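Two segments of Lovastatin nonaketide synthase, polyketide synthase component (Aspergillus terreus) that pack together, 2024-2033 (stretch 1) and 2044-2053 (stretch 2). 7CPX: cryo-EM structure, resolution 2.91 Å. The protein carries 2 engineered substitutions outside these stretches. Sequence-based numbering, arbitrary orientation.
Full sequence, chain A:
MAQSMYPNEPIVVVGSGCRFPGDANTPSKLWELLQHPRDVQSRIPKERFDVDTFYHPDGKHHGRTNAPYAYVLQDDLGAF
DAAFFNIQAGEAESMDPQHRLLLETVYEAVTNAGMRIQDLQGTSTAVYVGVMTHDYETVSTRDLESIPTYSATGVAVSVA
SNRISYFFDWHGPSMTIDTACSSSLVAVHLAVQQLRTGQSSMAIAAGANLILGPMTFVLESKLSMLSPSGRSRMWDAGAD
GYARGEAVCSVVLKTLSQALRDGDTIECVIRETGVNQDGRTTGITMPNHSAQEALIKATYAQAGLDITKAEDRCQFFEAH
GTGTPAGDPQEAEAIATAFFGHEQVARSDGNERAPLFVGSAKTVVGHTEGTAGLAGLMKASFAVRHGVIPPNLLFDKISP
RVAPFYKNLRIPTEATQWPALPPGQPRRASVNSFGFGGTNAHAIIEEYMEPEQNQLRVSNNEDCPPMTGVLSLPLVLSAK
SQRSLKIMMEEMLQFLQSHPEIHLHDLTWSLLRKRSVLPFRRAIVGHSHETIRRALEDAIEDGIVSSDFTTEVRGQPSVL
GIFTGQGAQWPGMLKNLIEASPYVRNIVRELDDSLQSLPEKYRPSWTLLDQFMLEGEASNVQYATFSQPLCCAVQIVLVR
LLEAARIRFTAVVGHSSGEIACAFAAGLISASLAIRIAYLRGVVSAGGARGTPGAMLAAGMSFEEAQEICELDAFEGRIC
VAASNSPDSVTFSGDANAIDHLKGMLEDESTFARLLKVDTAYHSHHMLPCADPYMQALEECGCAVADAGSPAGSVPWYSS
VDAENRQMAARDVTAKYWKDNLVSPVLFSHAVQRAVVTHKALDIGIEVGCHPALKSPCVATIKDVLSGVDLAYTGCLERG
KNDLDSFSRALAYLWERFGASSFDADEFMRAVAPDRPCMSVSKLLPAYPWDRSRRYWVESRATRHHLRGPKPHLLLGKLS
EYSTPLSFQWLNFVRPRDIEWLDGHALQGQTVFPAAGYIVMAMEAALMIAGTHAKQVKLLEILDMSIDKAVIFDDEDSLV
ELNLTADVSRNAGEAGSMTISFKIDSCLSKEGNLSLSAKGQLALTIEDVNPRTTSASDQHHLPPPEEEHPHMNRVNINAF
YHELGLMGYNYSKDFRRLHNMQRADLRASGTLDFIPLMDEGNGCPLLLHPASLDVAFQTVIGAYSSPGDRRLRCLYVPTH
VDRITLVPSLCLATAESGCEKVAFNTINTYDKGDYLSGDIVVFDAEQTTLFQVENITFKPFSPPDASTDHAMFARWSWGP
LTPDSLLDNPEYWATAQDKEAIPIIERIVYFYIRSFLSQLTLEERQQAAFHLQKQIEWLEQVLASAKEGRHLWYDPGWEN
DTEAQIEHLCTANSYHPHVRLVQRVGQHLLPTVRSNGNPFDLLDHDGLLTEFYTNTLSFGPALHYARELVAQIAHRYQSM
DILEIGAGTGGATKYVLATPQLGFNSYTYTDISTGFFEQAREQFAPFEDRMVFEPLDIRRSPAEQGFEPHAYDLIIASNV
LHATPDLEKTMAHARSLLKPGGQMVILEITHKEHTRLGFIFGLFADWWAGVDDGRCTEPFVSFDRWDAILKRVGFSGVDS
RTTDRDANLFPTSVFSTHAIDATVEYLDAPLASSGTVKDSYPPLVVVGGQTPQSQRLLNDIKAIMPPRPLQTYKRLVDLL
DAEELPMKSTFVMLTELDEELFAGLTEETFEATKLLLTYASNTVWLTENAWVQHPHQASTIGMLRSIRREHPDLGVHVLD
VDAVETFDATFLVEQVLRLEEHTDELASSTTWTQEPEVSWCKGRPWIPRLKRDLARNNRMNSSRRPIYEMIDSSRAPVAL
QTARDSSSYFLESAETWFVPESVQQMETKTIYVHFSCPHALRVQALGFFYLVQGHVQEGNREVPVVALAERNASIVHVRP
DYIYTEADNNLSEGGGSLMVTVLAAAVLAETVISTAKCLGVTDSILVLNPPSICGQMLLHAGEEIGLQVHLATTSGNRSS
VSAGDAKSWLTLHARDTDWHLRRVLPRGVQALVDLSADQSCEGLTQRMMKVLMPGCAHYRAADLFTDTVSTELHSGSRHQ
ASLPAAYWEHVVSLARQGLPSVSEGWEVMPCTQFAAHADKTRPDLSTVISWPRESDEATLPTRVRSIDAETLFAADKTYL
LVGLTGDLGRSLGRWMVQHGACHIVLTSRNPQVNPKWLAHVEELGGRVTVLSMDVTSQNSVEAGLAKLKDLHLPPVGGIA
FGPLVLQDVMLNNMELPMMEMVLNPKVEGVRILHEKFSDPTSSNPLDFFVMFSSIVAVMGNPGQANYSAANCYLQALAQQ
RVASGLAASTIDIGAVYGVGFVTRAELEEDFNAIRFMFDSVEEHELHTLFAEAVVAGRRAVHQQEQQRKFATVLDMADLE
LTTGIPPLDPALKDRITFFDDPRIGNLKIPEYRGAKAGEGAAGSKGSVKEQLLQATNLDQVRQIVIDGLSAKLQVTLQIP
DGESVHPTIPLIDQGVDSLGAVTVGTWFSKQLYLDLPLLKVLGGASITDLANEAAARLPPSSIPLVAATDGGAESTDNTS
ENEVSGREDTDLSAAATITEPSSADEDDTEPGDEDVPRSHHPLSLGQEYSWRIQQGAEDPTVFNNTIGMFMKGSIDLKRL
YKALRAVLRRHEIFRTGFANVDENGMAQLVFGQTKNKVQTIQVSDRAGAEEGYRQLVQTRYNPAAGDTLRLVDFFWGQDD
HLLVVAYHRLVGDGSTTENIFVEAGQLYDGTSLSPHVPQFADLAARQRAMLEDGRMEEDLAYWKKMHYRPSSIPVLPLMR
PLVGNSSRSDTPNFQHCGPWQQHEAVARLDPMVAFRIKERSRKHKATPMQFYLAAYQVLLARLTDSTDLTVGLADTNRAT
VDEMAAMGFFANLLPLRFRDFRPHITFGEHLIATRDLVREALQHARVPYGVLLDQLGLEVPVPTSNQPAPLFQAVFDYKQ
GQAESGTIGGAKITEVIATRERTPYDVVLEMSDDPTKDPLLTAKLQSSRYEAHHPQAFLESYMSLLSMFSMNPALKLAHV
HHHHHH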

ATOM      1  N   VAL A2024     -38.360  14.108 -14.700  1.00101.95           N
ATOM      2  CA  VAL A2024     -38.534  15.538 -14.927  1.00101.95           C
ATOM      3  C   VAL A2024     -38.161  15.939 -16.349  1.00101.95           C
ATOM      4  O   VAL A2024     -38.864  16.739 -16.969  1.00101.95           O
ATOM      5  CB  VAL A2024     -37.723  16.348 -13.893  1.00101.95           C
ATOM      6  CG1 VAL A2024     -38.109  15.942 -12.483  1.00101.95           C
ATOM      7  CG2 VAL A2024     -36.231  16.174 -14.117  1.00101.95           C
ATOM      8  N   LEU A2025     -37.066  15.411 -16.883  1.00107.30           N
ATOM      9  CA  LEU A2025     -36.603  15.861 -18.185  1.00107.30           C
ATOM     10  C   LEU A2025     -37.643  15.533 -19.255  1.00107.30           C
ATOM     11  O   LEU A2025     -38.176  14.418 -19.281  1.00107.30           O
ATOM     12  CB  LEU A2025     -35.268  15.207 -18.550  1.00107.30           C
ATOM     13  CG  LEU A2025     -34.061  15.521 -17.666  1.00107.30           C
ATOM     14  CD1 LEU A2025     -32.798  14.988 -18.313  1.00107.30           C
ATOM     15  CD2 LEU A2025     -33.935  17.010 -17.409  1.00107.30           C
ATOM     16  N   PRO A2026     -37.957  16.472 -20.150  1.00114.46           N
ATOM     17  CA  PRO A2026     -38.884  16.155 -21.241  1.00114.46           C
ATOM     18  C   PRO A2026     -38.303  15.096 -22.164  1.00114.46           C
ATOM     19  O   PRO A2026     -37.095  15.049 -22.404  1.00114.46           O
ATOM     20  CB  PRO A2026     -39.063  17.496 -21.960  1.00114.46           C
ATOM     21  CG  PRO A2026     -37.835  18.266 -21.631  1.00114.46           C
ATOM     22  CD  PRO A2026     -37.449  17.851 -20.246  1.00114.46           C
ATOM     23  N   ARG A2027     -39.182  14.240 -22.686  1.00116.68           N
ATOM     24  CA  ARG A2027     -38.754  13.151 -23.551  1.00116.68           C
ATOM     25  C   ARG A2027     -38.660  13.555 -25.015  1.00116.68           C
ATOM     26  O   ARG A2027     -38.152  12.770 -25.823  1.00116.68           O
ATOM     27  CB  ARG A2027     -39.709  11.964 -23.407  1.00116.68           C
ATOM     28  CG  ARG A2027     -39.884  11.474 -21.976  1.00116.68           C
ATOM     29  CD  ARG A2027     -38.552  11.099 -21.342  1.00116.68           C
ATOM     30  NE  ARG A2027     -38.718  10.517 -20.015  1.00116.68           N
ATOM     31  CZ  ARG A2027     -38.943   9.232 -19.779  1.00116.68           C
ATOM     32  NH1 ARG A2027     -39.049   8.354 -20.765  1.00116.68           N
ATOM     33  NH2 ARG A2027     -39.067   8.815 -18.522  1.00116.68           N
ATOM     34  N   GLY A2028     -39.129  14.748 -25.376  1.00120.27           N
ATOM     35  CA  GLY A2028     -39.029  15.207 -26.748  1.00120.27           C
ATOM     36  C   GLY A2028     -37.687  15.790 -27.127  1.00120.27           C
ATOM     37  O   GLY A2028     -37.471  16.100 -28.302  1.00120.27           O
ATOM     38  N   VAL A2029     -36.779  15.939 -26.163  1.00118.70           N
ATOM     39  CA  VAL A2029     -35.481  16.541 -26.438  1.00118.70           C
ATOM     40  C   VAL A2029     -34.678  15.629 -27.353  1.00118.70           C
ATOM     41  O   VAL A2029     -34.605  14.411 -27.140  1.00118.70           O
ATOM     42  CB  VAL A2029     -34.728  16.813 -25.129  1.00118.70           C
ATOM     43  CG1 VAL A2029     -33.277  17.158 -25.417  1.00118.70           C
ATOM     44  CG2 VAL A2029     -35.400  17.936 -24.363  1.00118.70           C
ATOM     45  N   GLN A2030     -34.069  16.219 -28.381  1.00122.06           N
ATOM     46  CA  GLN A2030     -33.207  15.498 -29.303  1.00122.06           C
ATOM     47  C   GLN A2030     -31.748  15.911 -29.203  1.00122.06           C
ATOM     48  O   GLN A2030     -30.883  15.193 -29.715  1.00122.06           O
ATOM     49  CB  GLN A2030     -33.689  15.703 -30.747  1.00122.06           C
ATOM     50  CG  GLN A2030     -35.045  15.081 -31.041  1.00122.06           C
ATOM     51  CD  GLN A2030     -35.837  15.872 -32.061  1.00122.06           C
ATOM     52  OE1 GLN A2030     -35.842  17.103 -32.038  1.00122.06           O
ATOM     53  NE2 GLN A2030     -36.511  15.170 -32.964  1.00122.06           N
ATOM     54  N   ALA A2031     -31.452  17.041 -28.563  1.00119.16           N
ATOM     55  CA  ALA A2031     -30.085  17.508 -28.404  1.00119.16           C
ATOM     56  C   ALA A2031     -29.907  18.096 -27.013  1.00119.16           C
ATOM     57  O   ALA A2031     -30.845  18.639 -26.422  1.00119.16           O
ATOM     58  CB  ALA A2031     -29.719  18.555 -29.463  1.00119.16           C
ATOM     59  N   LEU A2032     -28.687  17.971 -26.496  1.00114.35           N
ATOM     60  CA  LEU A2032     -28.309  18.515 -25.201  1.00114.35           C
ATOM     61  C   LEU A2032     -27.159  19.494 -25.387  1.00114.35           C
ATOM     62  O   LEU A2032     -26.174  19.181 -26.065  1.00114.35           O
ATOM     63  CB  LEU A2032     -27.902  17.404 -24.233  1.00114.35           C
ATOM     64  CG  LEU A2032     -27.405  17.866 -22.861  1.00114.35           C
ATOM     65  CD1 LEU A2032     -28.480  18.654 -22.134  1.00114.35           C
ATOM     66  CD2 LEU A2032     -26.958  16.683 -22.024  1.00114.35           C
ATOM     67  N   VAL A2033     -27.289  20.671 -24.785  1.00117.62           N
ATOM     68  CA  VAL A2033     -26.288  21.725 -24.870  1.00117.62           C
ATOM     69  C   VAL A2033     -25.892  22.062 -23.439  1.00117.62           C
ATOM     70  O   VAL A2033     -26.604  22.793 -22.743  1.00117.62           O
ATOM     71  CB  VAL A2033     -26.811  22.959 -25.611  1.00117.62           C
ATOM     72  CG1 VAL A2033     -25.745  24.035 -25.666  1.00117.62           C
ATOM     73  CG2 VAL A2033     -27.265  22.579 -27.010  1.00117.62           C
ATOM     74  N   LEU A2044     -23.840  14.920 -14.110  1.00105.60           N
ATOM     75  CA  LEU A2044     -25.258  15.067 -14.418  1.00105.60           C
ATOM     76  C   LEU A2044     -25.480  14.964 -15.920  1.00105.60           C
ATOM     77  O   LEU A2044     -26.342  14.210 -16.386  1.00105.60           O
ATOM     78  CB  LEU A2044     -25.765  16.409 -13.887  1.00105.60           C
ATOM     79  CG  LEU A2044     -27.271  16.585 -13.674  1.00105.60           C
ATOM     80  CD1 LEU A2044     -27.572  18.017 -13.270  1.00105.60           C
ATOM     81  CD2 LEU A2044     -28.066  16.212 -14.910  1.00105.60           C
ATOM     82  N   THR A2045     -24.678  15.697 -16.693  1.00109.72           N
ATOM     83  CA  THR A2045     -24.806  15.655 -18.144  1.00109.72           C
ATOM     84  C   THR A2045     -24.709  14.224 -18.651  1.00109.72           C
ATOM     85  O   THR A2045     -25.517  13.790 -19.481  1.00109.72           O
ATOM     86  CB  THR A2045     -23.730  16.534 -18.782  1.00109.72           C
ATOM     87  OG1 THR A2045     -24.061  17.914 -18.593  1.00109.72           O
ATOM     88  CG2 THR A2045     -23.600  16.242 -20.261  1.00109.72           C
ATOM     89  N   GLN A2046     -23.737  13.464 -18.142  1.00107.70           N
ATOM     90  CA  GLN A2046     -23.620  12.072 -18.554  1.00107.70           C
ATOM     91  C   GLN A2046     -24.919  11.326 -18.287  1.00107.70           C
ATOM     92  O   GLN A2046     -25.434  10.622 -19.164  1.00107.70           O
ATOM     93  CB  GLN A2046     -22.455  11.405 -17.826  1.00107.70           C
ATOM     94  CG  GLN A2046     -21.106  12.028 -18.130  1.00107.70           C
ATOM     95  CD  GLN A2046     -19.979  11.399 -17.337  1.00107.70           C
ATOM     96  OE1 GLN A2046     -20.194  10.462 -16.566  1.00107.70           O
ATOM     97  NE2 GLN A2046     -18.769  11.912 -17.519  1.00107.70           N
ATOM     98  N   ARG A2047     -25.485  11.504 -17.092  1.00101.00           N
ATOM     99  CA  ARG A2047     -26.748  10.851 -16.775  1.00101.00           C
ATOM    100  C   ARG A2047     -27.837  11.265 -17.754  1.00101.00           C
ATOM    101  O   ARG A2047     -28.688  10.450 -18.127  1.00101.00           O
ATOM    102  CB  ARG A2047     -27.157  11.176 -15.342  1.00101.00           C
ATOM    103  CG  ARG A2047     -26.595  10.208 -14.321  1.00101.00           C
ATOM    104  CD  ARG A2047     -26.524  10.827 -12.944  1.00101.00           C
ATOM    105  NE  ARG A2047     -25.325  11.637 -12.766  1.00101.00           N
ATOM    106  CZ  ARG A2047     -24.987  12.222 -11.627  1.00101.00           C
ATOM    107  NH1 ARG A2047     -25.752  12.135 -10.552  1.00101.00           N
ATOM    108  NH2 ARG A2047     -23.849  12.909 -11.562  1.00101.00           N
ATOM    109  N   MET A2048     -27.820  12.525 -18.196  1.00108.40           N
ATOM    110  CA  MET A2048     -28.801  12.952 -19.187  1.00108.40           C
ATOM    111  C   MET A2048     -28.684  12.112 -20.451  1.00108.40           C
ATOM    112  O   MET A2048     -29.696  11.682 -21.017  1.00108.40           O
ATOM    113  CB  MET A2048     -28.621  14.435 -19.511  1.00108.40           C
ATOM    114  CG  MET A2048     -29.013  15.370 -18.381  1.00108.40           C
ATOM    115  SD  MET A2048     -28.979  17.100 -18.885  1.00108.40           S
ATOM    116  CE  MET A2048     -29.833  17.875 -17.517  1.00108.40           C
ATOM    117  N   MET A2049     -27.454  11.847 -20.896  1.00110.91           N
ATOM    118  CA  MET A2049     -27.265  11.020 -22.080  1.00110.91           C
ATOM    119  C   MET A2049     -27.857   9.631 -21.900  1.00110.91           C
ATOM    120  O   MET A2049     -28.161   8.964 -22.895  1.00110.91           O
ATOM    121  CB  MET A2049     -25.778  10.915 -22.415  1.00110.91           C
ATOM    122  CG  MET A2049     -25.125  12.238 -22.792  1.00110.91           C
ATOM    123  SD  MET A2049     -25.632  12.863 -24.408  1.00110.91           S
ATOM    124  CE  MET A2049     -27.122  13.771 -23.997  1.00110.91           C
ATOM    125  N   LYS A2050     -28.027   9.179 -20.656  1.00106.39           N
ATOM    126  CA  LYS A2050     -28.653   7.887 -20.417  1.00106.39           C
ATOM    127  C   LYS A2050     -30.173   7.972 -20.450  1.00106.39           C
ATOM    128  O   LYS A2050     -30.834   6.991 -20.806  1.00106.39           O
ATOM    129  CB  LYS A2050     -28.199   7.320 -19.072  1.00106.39           C
ATOM    130  CG  LYS A2050     -26.726   6.967 -19.011  1.00106.39           C
ATOM    131  CD  LYS A2050     -26.385   6.283 -17.698  1.00106.39           C
ATOM    132  CE  LYS A2050     -24.927   5.861 -17.645  1.00106.39           C
ATOM    133  NZ  LYS A2050     -24.605   5.130 -16.388  1.00106.39           N
ATOM    134  N   VAL A2051     -30.742   9.120 -20.090  1.00106.06           N
ATOM    135  CA  VAL A2051     -32.195   9.240 -19.989  1.00106.06           C
ATOM    136  C   VAL A2051     -32.790   9.849 -21.250  1.00106.06           C
ATOM    137  O   VAL A2051     -33.908   9.505 -21.642  1.00106.06           O
ATOM    138  CB  VAL A2051     -32.569  10.063 -18.742  1.00106.06           C
ATOM    139  CG1 VAL A2051     -31.847   9.533 -17.516  1.00106.06           C
ATOM    140  CG2 VAL A2051     -32.261  11.529 -18.960  1.00106.06           C
ATOM    141  N   LEU A2052     -32.064  10.753 -21.899  1.00111.75           N
ATOM    142  CA  LEU A2052     -32.574  11.415 -23.088  1.00111.75           C
ATOM    143  C   LEU A2052     -32.671  10.419 -24.242  1.00111.75           C
ATOM    144  O   LEU A2052     -32.360   9.231 -24.109  1.00111.75           O
ATOM    145  CB  LEU A2052     -31.684  12.600 -23.455  1.00111.75           C
ATOM    146  CG  LEU A2052     -31.645  13.735 -22.428  1.00111.75           C
ATOM    147  CD1 LEU A2052     -30.666  14.810 -22.860  1.00111.75           C
ATOM    148  CD2 LEU A2052     -33.029  14.328 -22.221  1.00111.75           C
ATOM    149  N   MET A2053     -33.113  10.916 -25.390  1.00120.66           N
ATOM    150  CA  MET A2053     -33.293  10.054 -26.546  1.00120.66           C
ATOM    151  C   MET A2053     -31.963   9.401 -26.914  1.00120.66           C
ATOM    152  O   MET A2053     -30.917  10.061 -26.877  1.00120.66           O
ATOM    153  CB  MET A2053     -33.828  10.861 -27.730  1.00120.66           C
ATOM    154  CG  MET A2053     -34.043  10.047 -29.000  1.00120.66           C
ATOM    155  SD  MET A2053     -34.622  11.051 -30.383  1.00120.66           S
ATOM    156  CE  MET A2053     -36.188  11.645 -29.751  1.00120.66           C
TER

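The strand 2031-2033 and the helix 2044-2051 run antiparallel, their axes at 173° and 10.0 Å apart at closest approach, a spacing that leaves room for a layer of side chains. No hydrogen bond crosses between the stretches; the 551 Å² buried between them rests mainly on apolar contact.

Leu2032 covers the most surface. Its CA-to-CB bond points toward the helix, and with chi1 t and chi2 p both methyls pack on Met2048 SD, CD1 at 3.6 Å and CD2 at 3.7 Å, and CD2 also lies 3.5 Å from Met2049 CE and 3.8 Å from Thr2045 CG2. Met2049 starts sideways, but its m, m, p rotamer brings the methyl back to the strand.

Leu2025, just past the end of a helix, also points toward stretch 2. Its CD1 packs 3.6 Å from Val2051 CG2 and 3.8 Å from Met2048 CG, so Met2048 touches both leucines.

Leu2052 touches both Leu2032 and Leu2025. It has left helical phi/psi, yet Leu2052 N still donates a hydrogen bond to Met2048 O at 2.7 Å. Leu2052 CD1 sits 4.0 Å from Leu2032 CB; Leu2052 CD2 sits 4.0 Å from Leu2025 CD1 and 4.2 Å from Val2029 CB. Beyond it, Met2053 CB approaches Val2029 O at 3.7 Å, a van der Waals contact.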